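Local coordinates for putative uncharacterized protein (Campylobacter jejuni subsp. jejuni, PDB 4NPX) that is of unknown function, a small all-helical member of the DUF2018 family that packs against a second copy of itself, at residues E42-I47 / I104-K109; K85-I88 / F94-E97. One frame throughout, in Å; residues are numbered along the deposited sequence.

Contact 1: residues E42-I47 / I104-K109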
# COMPACT_ATOMS: atom_id res chain seq x y z
N GLU A 42 9.80 10.48 6.34
CA GLU A 42 9.63 11.91 5.97
C GLU A 42 9.96 12.13 4.48
O GLU A 42 9.20 12.75 3.80
CB GLU A 42 10.50 12.81 6.85
CG GLU A 42 10.08 12.82 8.31
CD GLU A 42 11.14 13.38 9.26
OE1 GLU A 42 12.30 13.65 8.85
OE2 GLU A 42 10.80 13.54 10.44
N LYS A 43 11.02 11.53 3.97
CA LYS A 43 11.31 11.71 2.57
C LYS A 43 10.21 11.08 1.65
O LYS A 43 9.79 11.67 0.64
CB LYS A 43 12.66 11.15 2.27
CG LYS A 43 13.25 11.57 0.92
CD LYS A 43 14.62 10.93 0.78
CE LYS A 43 15.32 11.27 -0.52
NZ LYS A 43 14.52 10.83 -1.67
N PHE A 44 9.70 9.90 2.01
CA PHE A 44 8.62 9.30 1.19
C PHE A 44 7.40 10.16 1.15
O PHE A 44 6.76 10.33 0.12
CB PHE A 44 8.27 7.92 1.74
CG PHE A 44 7.02 7.36 1.19
CD1 PHE A 44 7.01 6.79 -0.06
CD2 PHE A 44 5.88 7.34 1.95
CE1 PHE A 44 5.85 6.23 -0.56
CE2 PHE A 44 4.71 6.77 1.46
CZ PHE A 44 4.73 6.22 0.21
N ILE A 45 7.03 10.69 2.30
CA ILE A 45 5.82 11.55 2.36
C ILE A 45 5.97 12.79 1.46
O ILE A 45 5.02 13.19 0.75
CB ILE A 45 5.54 11.99 3.77
CG1 ILE A 45 5.34 10.79 4.70
CG2 ILE A 45 4.31 12.92 3.77
CD1 ILE A 45 4.20 9.92 4.26
N GLU A 46 7.14 13.42 1.54
CA GLU A 46 7.47 14.56 0.70
C GLU A 46 7.37 14.21 -0.79
O GLU A 46 6.87 14.97 -1.61
CB GLU A 46 8.84 15.06 1.04
CG GLU A 46 8.84 15.81 2.34
CD GLU A 46 10.05 16.69 2.43
OE1 GLU A 46 11.02 16.39 1.69
OE2 GLU A 46 10.00 17.69 3.19
N ILE A 47 7.83 13.03 -1.15
CA ILE A 47 7.75 12.51 -2.51
C ILE A 47 6.32 12.35 -3.00
O ILE A 47 6.02 12.77 -4.09
CB ILE A 47 8.57 11.20 -2.67
CG1 ILE A 47 10.08 11.58 -2.68
CG2 ILE A 47 8.24 10.60 -4.01
CD1 ILE A 47 11.01 10.40 -2.47
N ILE A 104 11.72 3.66 0.96
CA ILE A 104 12.76 3.83 -0.04
C ILE A 104 12.37 3.40 -1.46
O ILE A 104 12.46 4.20 -2.37
CB ILE A 104 14.05 3.14 0.44
CG1 ILE A 104 14.51 3.83 1.71
CG2 ILE A 104 15.10 3.25 -0.64
CD1 ILE A 104 15.62 3.14 2.47
N GLU A 105 11.87 2.18 -1.58
CA GLU A 105 11.50 1.48 -2.83
C GLU A 105 10.41 2.26 -3.55
O GLU A 105 10.50 2.59 -4.71
CB GLU A 105 10.87 0.07 -2.51
CG GLU A 105 10.02 -0.44 -3.73
CD GLU A 105 8.70 -1.16 -3.45
OE1 GLU A 105 8.27 -1.35 -2.28
OE2 GLU A 105 8.04 -1.54 -4.47
N LEU A 106 9.35 2.55 -2.84
CA LEU A 106 8.23 3.26 -3.51
C LEU A 106 8.61 4.73 -3.88
O LEU A 106 8.18 5.26 -4.90
CB LEU A 106 6.95 3.20 -2.69
CG LEU A 106 6.20 1.88 -2.54
CD1 LEU A 106 4.92 2.10 -1.70
CD2 LEU A 106 5.89 1.33 -3.93
N GLY A 107 9.39 5.38 -3.04
CA GLY A 107 9.83 6.77 -3.35
C GLY A 107 10.66 6.82 -4.64
O GLY A 107 10.45 7.75 -5.44
N ALA A 108 11.64 5.89 -4.75
CA ALA A 108 12.54 5.75 -5.92
C ALA A 108 11.71 5.47 -7.16
O ALA A 108 11.93 6.05 -8.20
CB ALA A 108 13.55 4.66 -5.69
N LYS A 109 10.67 4.66 -7.04
CA LYS A 109 9.79 4.42 -8.18
C LYS A 109 9.03 5.67 -8.61
O LYS A 109 8.84 5.91 -9.79
CB LYS A 109 8.76 3.34 -7.84
CG LYS A 109 9.29 1.97 -8.15
CD LYS A 109 8.48 0.90 -7.50
CE LYS A 109 8.95 -0.41 -8.06
NZ LYS A 109 8.35 -1.51 -7.27
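Phe44 and Ile47, one turn apart on helix 40-49, close on Leu106 and Gly107 of helix 92-111. The phenyl ring lies alongside the Leu106 side chain, both pointing the same way, and its CE1 corner comes to 3.9 Å from Leu106 CB. Beside that corner, the ring turns its edge to the main chain, with Phe44 CD1 lying 4.1 Å from Gly107 N and the nitrogen close to the ring plane. The anti setting of CG to the backbone N (chi1 167°) swings the ring across to the other helix, although the Phe44 CB does not point straight at it. Ile47 uses two branches on one residue: its CD1 settles 3.9 Å from Gly107 CA, while its CG2 lies 3.9 Å from Gly107 O. An extended outer torsion (chi2 165°) carries CD1 forward to the glycine.

Gly107 presents bare backbone where the helices of this all-helical fold meet, with Phe44 CA and Gly107 CA 5.3 Å apart. The segment axes approach to 9.3 Å and run in broadly the same direction, inclined by 31°.

Farther out, Ile47 also touches Ile110 and Leu111 along helix 92-111. Leu106 continues inward onto Val59 and Phe63 of helix 53-76 and meets Phe64 of the second subunit. On another side of helix 92-111, a salt bridge spans one turn: Lys109 NZ reaches the anti lone pair of Glu105 OE2 at 2.8 Å. Glu46 is tied back to Lys38 by a salt bridge of its own.

Contact 2: residues K85-I88 / F94-E97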
# COMPACT_ATOMS: atom_id res chain seq x y z
N LYS A 85 -2.98 -8.83 11.49
CA LYS A 85 -2.79 -7.84 12.59
C LYS A 85 -2.01 -8.41 13.78
O LYS A 85 -1.11 -7.74 14.36
CB LYS A 85 -4.09 -7.29 13.07
CG LYS A 85 -4.78 -6.41 12.02
CD LYS A 85 -4.00 -5.10 11.81
CE LYS A 85 -4.71 -4.01 11.01
NZ LYS A 85 -3.74 -2.91 10.65
N ASN A 86 -2.26 -9.65 14.12
CA ASN A 86 -1.49 -10.21 15.18
C ASN A 86 -0.04 -10.41 14.81
O ASN A 86 0.84 -10.21 15.68
CB ASN A 86 -2.18 -11.40 15.76
CG ASN A 86 -3.43 -10.98 16.60
OD1 ASN A 86 -3.51 -9.85 17.16
ND2 ASN A 86 -4.40 -11.85 16.65
N PHE A 87 0.22 -10.73 13.53
CA PHE A 87 1.61 -10.86 13.09
C PHE A 87 2.29 -9.52 13.38
O PHE A 87 3.41 -9.42 13.93
CB PHE A 87 1.80 -11.25 11.60
CG PHE A 87 3.26 -11.31 11.17
CD1 PHE A 87 3.96 -10.15 10.76
CD2 PHE A 87 3.96 -12.52 11.21
CE1 PHE A 87 5.31 -10.18 10.46
CE2 PHE A 87 5.29 -12.56 10.84
CZ PHE A 87 5.97 -11.41 10.47
N ILE A 88 1.61 -8.47 12.99
CA ILE A 88 2.16 -7.11 13.18
C ILE A 88 2.48 -6.80 14.63
O ILE A 88 3.56 -6.30 14.94
CB ILE A 88 1.15 -6.08 12.62
CG1 ILE A 88 1.00 -6.22 11.07
CG2 ILE A 88 1.57 -4.65 12.96
CD1 ILE A 88 -0.20 -5.38 10.60
N PHE A 94 10.68 -6.33 13.07
CA PHE A 94 10.62 -6.75 11.66
C PHE A 94 9.82 -5.77 10.81
O PHE A 94 10.20 -5.38 9.69
CB PHE A 94 9.94 -8.16 11.57
CG PHE A 94 9.91 -8.68 10.17
CD1 PHE A 94 10.98 -9.38 9.70
CD2 PHE A 94 8.84 -8.43 9.31
CE1 PHE A 94 11.00 -9.83 8.41
CE2 PHE A 94 8.87 -8.87 8.02
CZ PHE A 94 9.97 -9.55 7.55
N ILE A 95 8.65 -5.44 11.30
CA ILE A 95 7.81 -4.48 10.62
C ILE A 95 8.52 -3.11 10.37
O ILE A 95 8.46 -2.54 9.26
CB ILE A 95 6.48 -4.31 11.38
CG1 ILE A 95 5.67 -5.64 11.51
CG2 ILE A 95 5.66 -3.17 10.75
CD1 ILE A 95 5.08 -6.09 10.19
N GLU A 96 9.17 -2.56 11.39
CA GLU A 96 9.83 -1.23 11.31
C GLU A 96 10.91 -1.21 10.28
O GLU A 96 11.03 -0.27 9.46
CB GLU A 96 10.35 -0.87 12.67
CG GLU A 96 11.04 0.47 12.70
CD GLU A 96 11.53 0.82 14.09
OE1 GLU A 96 11.14 0.12 15.07
OE2 GLU A 96 12.30 1.81 14.16
N GLU A 97 11.68 -2.28 10.26
CA GLU A 97 12.78 -2.43 9.26
C GLU A 97 12.23 -2.48 7.82
O GLU A 97 12.74 -1.78 6.92
CB GLU A 97 13.63 -3.65 9.61
CG GLU A 97 14.68 -4.03 8.56
CD GLU A 97 15.88 -3.12 8.51
OE1 GLU A 97 16.09 -2.37 9.49
OE2 GLU A 97 16.65 -3.21 7.48
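The carbonyl oxygen of Phe87, the residue whose ring reaches Phe94 and Ile95, accepts a hydrogen bond from Asn91 ND2 close to the turn into helix 92-111. The Asn91 side-chain amide thus binds the main chain near the end of helix 81-90. Across the contact, side chains meet through carbon atoms, with one main-chain carbonyl, Ile88 O, beside them and no hydrogen bond. The Phe87 ring advances with one corner, CE1, which lies 4.1 Å from Phe94 CD2 and equally 4.1 Å from Ile95 CD1, both close to the plane of that ring. With CG anti to the backbone N (chi1 177°), Phe87 carries its ring out over the gap between the helices. The two ring planes are nearly perpendicular, but Phe87 CE1 approaches the Phe94 ring obliquely, and the pair makes no stack.

Ile95 is the buried member of the group. Its CD1 touches both the Phe87 corner and Ile88, whose CG1 is 4.2 Å from Ile95 CD1, and the two isoleucine side chains cross at about a right angle. Ile95 CG1 lies against the main chain of the first helix, 4.1 Å from Ile88 O.

The segments lie on consecutive helices joined by a very short turn at which the chain changes direction. The second subunit covers them: its Glu72 packs on both Phe87 and Phe94, its Ala69 on Ile88 and its Ile68 on Ile95, while Lys85 NZ forms a salt bridge with Asp66 of that subunit. Between the segments, cohesion thus comes from shape and apolar burial, with no directional bond fixing the rings' mutual rotation.

In the fold
Both contacts use helix 92-111, at opposite ends; their centres lie 20 Å apart and their nearest atoms about 7 Å. Contact 1 closes a long sequence interval, bringing helix 40-49 onto the C-terminal part of that helix; contact 2 is local, nested within it, and pairs the N-terminal part with the preceding helix 81-90. Contact 1 is the more buried and closer to the centre of the chain, its side chains resting largely on the backbone of a glycine and partly on a leucine. Contact 2 is only partly buried and relies on side chains meeting one another, two of them aromatic. Neither has a hydrogen bond or salt bridge between its segments, and both border the second subunit.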